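Local coordinates for 3-hydroxyacyl-CoA dehydrogenase (Brucella suis, PDB 4O5O), which probably catalyses the NAD-dependent, reversible oxidation of 3-hydroxyacyl-CoA to 3-ketoacyl-CoA, as a member of the short-chain dehydrogenase family, at residues R148-N153 with H239-N244; A235-H240 with E250-D255. All coordinates share one frame; numbering follows the deposited sequence.

How the interactions relate
Interactions 1 and 2 lie about 10 Å apart, centre to centre, and illustrate how one helix can serve two strands of a Rossmann-type sheet. Both use helix 231-243: its last turn faces strand 149-154 in interaction 1, and the turn around Leu237 faces strand 251-254 in interaction 2. Between those two strands in the parallel sheet runs strand 192-199, against which Leu237 and Ile241 also pack, continuing the apolar surface. Along the chain the order is strand 149-154, strand 192-199, helix 231-243, strand 251-254. The contacts join where Ile152 CD1 lies 3.9 Å from Val238 CG1, and both segment pairs touch the second subunit.

Interaction 1 (R148-N153 with H239-N244)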
loop_
_atom_site.group_PDB
_atom_site.type_symbol
_atom_site.label_atom_id
_atom_site.label_comp_id
_atom_site.label_asym_id
_atom_site.label_seq_id
_atom_site.Cartn_x
_atom_site.Cartn_y
_atom_site.Cartn_z
ATOM N N ARG B 148 4.930 14.149 24.743
ATOM C CA ARG B 148 4.282 15.443 24.992
ATOM C C ARG B 148 2.854 15.542 24.442
ATOM O O ARG B 148 2.123 16.426 24.840
ATOM C CB ARG B 148 5.125 16.590 24.403
ATOM C CG ARG B 148 6.389 16.928 25.170
ATOM C CD ARG B 148 6.956 18.210 24.588
ATOM N NE ARG B 148 8.124 18.665 25.297
ATOM C CZ ARG B 148 9.356 18.227 25.084
ATOM N NH1 ARG B 148 9.590 17.302 24.177
ATOM N NH2 ARG B 148 10.370 18.727 25.794
ATOM N N GLY B 149 2.479 14.680 23.511
ATOM C CA GLY B 149 1.176 14.770 22.918
ATOM C C GLY B 149 0.956 13.734 21.853
ATOM O O GLY B 149 1.883 13.055 21.424
ATOM N N VAL B 150 -0.303 13.619 21.428
ATOM C CA VAL B 150 -0.724 12.699 20.379
ATOM C C VAL B 150 -1.696 13.427 19.453
ATOM O O VAL B 150 -2.627 14.070 19.939
ATOM C CB VAL B 150 -1.445 11.466 20.982
ATOM C CG1 VAL B 150 -1.768 10.460 19.898
ATOM C CG2 VAL B 150 -0.599 10.829 22.088
ATOM N N ILE B 151 -1.474 13.310 18.139
ATOM C CA ILE B 151 -2.355 13.867 17.117
ATOM C C ILE B 151 -2.904 12.722 16.310
ATOM O O ILE B 151 -2.138 11.901 15.789
ATOM C CB ILE B 151 -1.599 14.837 16.188
ATOM C CG1 ILE B 151 -1.147 16.045 17.019
ATOM C CG2 ILE B 151 -2.485 15.263 15.010
ATOM C CD1 ILE B 151 -0.179 16.963 16.319
ATOM N N ILE B 152 -4.236 12.646 16.225
ATOM C CA ILE B 152 -4.893 11.570 15.491
ATOM C C ILE B 152 -5.809 12.178 14.448
ATOM O O ILE B 152 -6.688 12.982 14.764
ATOM C CB ILE B 152 -5.724 10.663 16.442
ATOM C CG1 ILE B 152 -4.795 10.005 17.471
ATOM C CG2 ILE B 152 -6.493 9.593 15.654
ATOM C CD1 ILE B 152 -5.472 9.411 18.658
ATOM N N ASN B 153 -5.553 11.819 13.199
ATOM C CA ASN B 153 -6.301 12.326 12.062
ATOM C C ASN B 153 -7.229 11.265 11.522
ATOM O O ASN B 153 -7.040 10.068 11.771
ATOM C CB ASN B 153 -5.339 12.783 10.963
ATOM C CG ASN B 153 -4.440 13.956 11.421
ATOM O OD1 ASN B 153 -4.840 14.721 12.240
ATOM N ND2 ASN B 153 -3.304 14.140 10.807
ATOM N N HIS B 239 -8.857 5.771 21.641
ATOM C CA HIS B 239 -8.391 5.549 23.012
ATOM C C HIS B 239 -7.150 4.630 23.027
ATOM O O HIS B 239 -6.173 4.921 23.727
ATOM C CB HIS B 239 -9.546 4.918 23.793
ATOM C CG HIS B 239 -9.364 4.909 25.278
ATOM N ND1 HIS B 239 -10.397 4.633 26.147
ATOM C CD2 HIS B 239 -8.303 5.232 26.047
ATOM C CE1 HIS B 239 -9.955 4.710 27.390
ATOM N NE2 HIS B 239 -8.686 5.075 27.357
ATOM N N HIS B 240 -7.180 3.556 22.236
ATOM C CA HIS B 240 -6.049 2.634 22.183
ATOM C C HIS B 240 -4.789 3.319 21.646
ATOM O O HIS B 240 -3.707 3.084 22.145
ATOM C CB HIS B 240 -6.350 1.380 21.330
ATOM C CG HIS B 240 -5.235 0.396 21.394
ATOM N ND1 HIS B 240 -4.867 -0.195 22.581
ATOM C CD2 HIS B 240 -4.317 0.009 20.480
ATOM C CE1 HIS B 240 -3.811 -0.960 22.382
ATOM N NE2 HIS B 240 -3.444 -0.833 21.125
ATOM N N ILE B 241 -4.944 4.153 20.613
ATOM C CA ILE B 241 -3.790 4.868 20.071
ATOM C C ILE B 241 -3.170 5.760 21.141
ATOM O O ILE B 241 -1.967 5.850 21.258
ATOM C CB ILE B 241 -4.193 5.670 18.810
ATOM C CG1 ILE B 241 -4.537 4.725 17.643
ATOM C CG2 ILE B 241 -3.117 6.676 18.411
ATOM C CD1 ILE B 241 -5.246 5.396 16.474
ATOM N N VAL B 242 -4.003 6.433 21.918
ATOM C CA VAL B 242 -3.481 7.289 22.980
ATOM C C VAL B 242 -2.647 6.453 23.967
ATOM O O VAL B 242 -1.559 6.847 24.373
ATOM C CB VAL B 242 -4.614 8.081 23.662
ATOM C CG1 VAL B 242 -4.073 8.786 24.889
ATOM C CG2 VAL B 242 -5.228 9.073 22.677
ATOM N N GLU B 243 -3.154 5.278 24.319
ATOM C CA GLU B 243 -2.493 4.415 25.311
ATOM C C GLU B 243 -1.233 3.718 24.814
ATOM O O GLU B 243 -0.290 3.501 25.592
ATOM C CB GLU B 243 -3.452 3.331 25.789
ATOM C CG GLU B 243 -4.606 3.828 26.611
ATOM C CD GLU B 243 -5.528 2.719 27.083
ATOM O OE1 GLU B 243 -5.571 1.594 26.481
ATOM O OE2 GLU B 243 -6.230 2.985 28.070
ATOM N N ASN B 244 -1.236 3.337 23.536
ATOM C CA ASN B 244 -0.199 2.452 22.988
ATOM C C ASN B 244 0.898 3.263 22.302
ATOM O O ASN B 244 0.757 3.668 21.146
ATOM C CB ASN B 244 -0.787 1.426 22.022
ATOM C CG ASN B 244 0.188 0.323 21.706
ATOM O OD1 ASN B 244 1.402 0.504 21.804
ATOM N ND2 ASN B 244 -0.332 -0.828 21.346
#
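Ile152 and Ile241 make the tightest part of this contact, and what joins the strand to the helix here is wholly apolar. CD1 at the end of the Ile152 side chain comes to 3.6 Å from CG2 of Ile241, while CG1 of Ile152 stands 3.8 Å from the same methyl. The two isoleucines cross at a slant, the branch methyl of one laid against the outer arm of the other. With chi1 of Ile241 at -68°, CG2 is held anti to the backbone N and CG1 lies beside that N; it is the former branch that meets the strand. A third side chain joins in: CG2 of Val242 reaches CD1 of Ile152 at 4.0 Å, giving that methyl a neighbour from each of two successive helix residues. Val150, two residues earlier on the same face of the strand, was modelled in two conformers, and its looser touch on Ile241 is tentative.

Backbone bonds hold each element separately. Within the helix, Glu243 N donates to His239 O at 3.1 Å, and Asn244 N to His240 O at 2.8 Å, just where the chain leaves helical geometry. Val150 and Ile151 are bonded in the sheet to strands 90-93 and 192-199 respectively. A side chain ties the helix to the latter strand: Arg193, through NH1, hydrogen-bonds Ile241 O.

The axes of strand 149-153 and helix 239-243 run roughly antiparallel (148°) and come within 9.4 Å of each other. Ile151 points away from the helix and packs instead on helices 112-137 and 167-187. Strand 149-154 is thus an inner strand with helices on both faces, in a parallel sheet whose strand order, 3-2-1-4-5-6-7, is typical of the Rossmann fold of short-chain dehydrogenases.

Interaction 2 (A235-H240 with E250-D255); sequences AALVHH and EVIRLD
Residues 235-240 of helix 231-243 lie beside strand 251-254, the outermost of this chain's sheet, with Leu237 and Leu254 as the nearest pair of residues, their CA atoms 8.4 Å apart. That spacing is bridged by side chains, and one methyl, CD2 of Leu237, does the bridging. It approaches CG2 of Ile252 at 3.9 Å, the two side chains slanting across each other, and it meets CD2 of Leu254 at 4.1 Å, where the leucines reach toward each other tip to tip. Leu237 can extend this far because its CG stands anti to the backbone N (chi1 179°). Ile252 and Leu254 alternate with Arg253, whose side chain leaves the other face of the strand.

There Arg253 grips Asp255 side-on: NE donates to OD2 at 2.8 Å, nearly straight at 164°, and NH2 donates to that oxygen at 3.2 Å. OD2 lies close to the guanidinium plane, so the pairing limits rotation of the arginine, whose NH2 also forms a salt bridge with Asp161. Glu250 OE2 accepts a bond from Arg253 N of the second subunit, and the reciprocal bond places this strand at the interface with that subunit.

The chemistry thus divides by face: dispersion and exclusion of water seat the helix on the strand, while Arg253 and Asp255 pair their charges away from the apolar contact.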
loop_
_atom_site.group_PDB
_atom_site.type_symbol
_atom_site.label_atom_id
_atom_site.label_comp_id
_atom_site.label_asym_id
_atom_site.label_seq_id
_atom_site.Cartn_x
_atom_site.Cartn_y
_atom_site.Cartn_z
ATOM N N ALA B 235 -14.045 5.634 18.426
ATOM C CA ALA B 235 -13.517 6.257 19.647
ATOM C C ALA B 235 -12.675 5.287 20.473
ATOM O O ALA B 235 -11.694 5.705 21.103
ATOM C CB ALA B 235 -14.642 6.831 20.501
ATOM N N ALA B 236 -13.050 4.003 20.484
ATOM C CA ALA B 236 -12.251 2.989 21.187
ATOM C C ALA B 236 -10.854 2.834 20.582
ATOM O O ALA B 236 -9.862 2.700 21.303
ATOM C CB ALA B 236 -12.985 1.658 21.177
ATOM N N LEU B 237 -10.762 2.896 19.251
ATOM C CA LEU B 237 -9.457 2.854 18.602
ATOM C C LEU B 237 -8.649 4.112 18.926
ATOM O O LEU B 237 -7.442 4.045 19.153
ATOM C CB LEU B 237 -9.622 2.611 17.099
ATOM C CG LEU B 237 -8.307 2.562 16.301
ATOM C CD1 LEU B 237 -7.363 1.494 16.867
ATOM C CD2 LEU B 237 -8.546 2.341 14.814
ATOM N N VAL B 238 -9.315 5.268 18.935
ATOM C CA VAL B 238 -8.641 6.505 19.336
ATOM C C VAL B 238 -8.053 6.325 20.746
ATOM O O VAL B 238 -6.886 6.646 21.015
ATOM C CB VAL B 238 -9.620 7.697 19.330
ATOM C CG1 VAL B 238 -9.027 8.902 20.067
ATOM C CG2 VAL B 238 -10.010 8.034 17.885
ATOM N N HIS B 239 -8.857 5.771 21.641
ATOM C CA HIS B 239 -8.391 5.549 23.012
ATOM C C HIS B 239 -7.150 4.630 23.027
ATOM O O HIS B 239 -6.173 4.921 23.727
ATOM C CB HIS B 239 -9.546 4.918 23.793
ATOM C CG HIS B 239 -9.364 4.909 25.278
ATOM N ND1 HIS B 239 -10.397 4.633 26.147
ATOM C CD2 HIS B 239 -8.303 5.232 26.047
ATOM C CE1 HIS B 239 -9.955 4.710 27.390
ATOM N NE2 HIS B 239 -8.686 5.075 27.357
ATOM N N HIS B 240 -7.180 3.556 22.236
ATOM C CA HIS B 240 -6.049 2.634 22.183
ATOM C C HIS B 240 -4.789 3.319 21.646
ATOM O O HIS B 240 -3.707 3.084 22.145
ATOM C CB HIS B 240 -6.350 1.380 21.330
ATOM C CG HIS B 240 -5.235 0.396 21.394
ATOM N ND1 HIS B 240 -4.867 -0.195 22.581
ATOM C CD2 HIS B 240 -4.317 0.009 20.480
ATOM C CE1 HIS B 240 -3.811 -0.960 22.382
ATOM N NE2 HIS B 240 -3.444 -0.833 21.125
ATOM N N GLU B 250 1.419 5.756 11.300
ATOM C CA GLU B 250 0.662 4.698 10.613
ATOM C C GLU B 250 -0.784 5.127 10.359
ATOM O O GLU B 250 -1.316 6.004 11.029
ATOM C CB GLU B 250 0.763 3.414 11.465
ATOM C CG GLU B 250 -0.182 2.261 11.200
ATOM C CD GLU B 250 -0.060 1.602 9.860
ATOM O OE1 GLU B 250 0.393 2.281 8.880
ATOM O OE2 GLU B 250 -0.420 0.375 9.799
ATOM N N VAL B 251 -1.369 4.496 9.333
ATOM C CA VAL B 251 -2.763 4.625 8.989
ATOM C C VAL B 251 -3.418 3.285 9.282
ATOM O O VAL B 251 -2.997 2.264 8.723
ATOM C CB VAL B 251 -2.923 5.001 7.504
ATOM C CG1 VAL B 251 -4.381 5.087 7.100
ATOM C CG2 VAL B 251 -2.231 6.321 7.188
ATOM N N ILE B 252 -4.406 3.272 10.172
ATOM C CA ILE B 252 -5.119 2.037 10.494
ATOM C C ILE B 252 -6.522 2.029 9.894
ATOM O O ILE B 252 -7.336 2.924 10.194
ATOM C CB ILE B 252 -5.277 1.881 12.011
ATOM C CG1 ILE B 252 -3.903 1.874 12.688
ATOM C CG2 ILE B 252 -6.076 0.634 12.364
ATOM C CD1 ILE B 252 -3.957 1.830 14.195
ATOM N N ARG B 253 -6.806 1.011 9.089
ATOM C CA ARG B 253 -8.141 0.821 8.527
ATOM C C ARG B 253 -9.035 0.219 9.611
ATOM O O ARG B 253 -8.673 -0.785 10.232
ATOM C CB ARG B 253 -8.103 -0.123 7.328
ATOM C CG ARG B 253 -7.269 0.406 6.196
ATOM C CD ARG B 253 -7.173 -0.595 5.068
ATOM N NE ARG B 253 -8.449 -0.715 4.393
ATOM C CZ ARG B 253 -8.601 -0.762 3.086
ATOM N NH1 ARG B 253 -7.548 -0.816 2.276
ATOM N NH2 ARG B 253 -9.829 -0.809 2.623
ATOM N N LEU B 254 -10.190 0.848 9.810
ATOM C CA LEU B 254 -11.188 0.387 10.758
ATOM C C LEU B 254 -12.489 0.199 9.986
ATOM O O LEU B 254 -13.282 1.142 9.831
ATOM C CB LEU B 254 -11.327 1.394 11.889
ATOM C CG LEU B 254 -12.293 1.031 12.995
ATOM C CD1 LEU B 254 -11.807 -0.173 13.809
ATOM C CD2 LEU B 254 -12.548 2.229 13.900
ATOM N N ASP B 255 -12.662 -0.989 9.417
ATOM C CA ASP B 255 -13.573 -1.105 8.275
ATOM C C ASP B 255 -14.212 -2.456 8.089
ATOM O O ASP B 255 -14.878 -2.666 7.063
ATOM C CB ASP B 255 -12.855 -0.640 6.984
ATOM C CG ASP B 255 -11.707 -1.552 6.561
ATOM O OD1 ASP B 255 -11.537 -2.646 7.169
ATOM O OD2 ASP B 255 -10.962 -1.154 5.618
#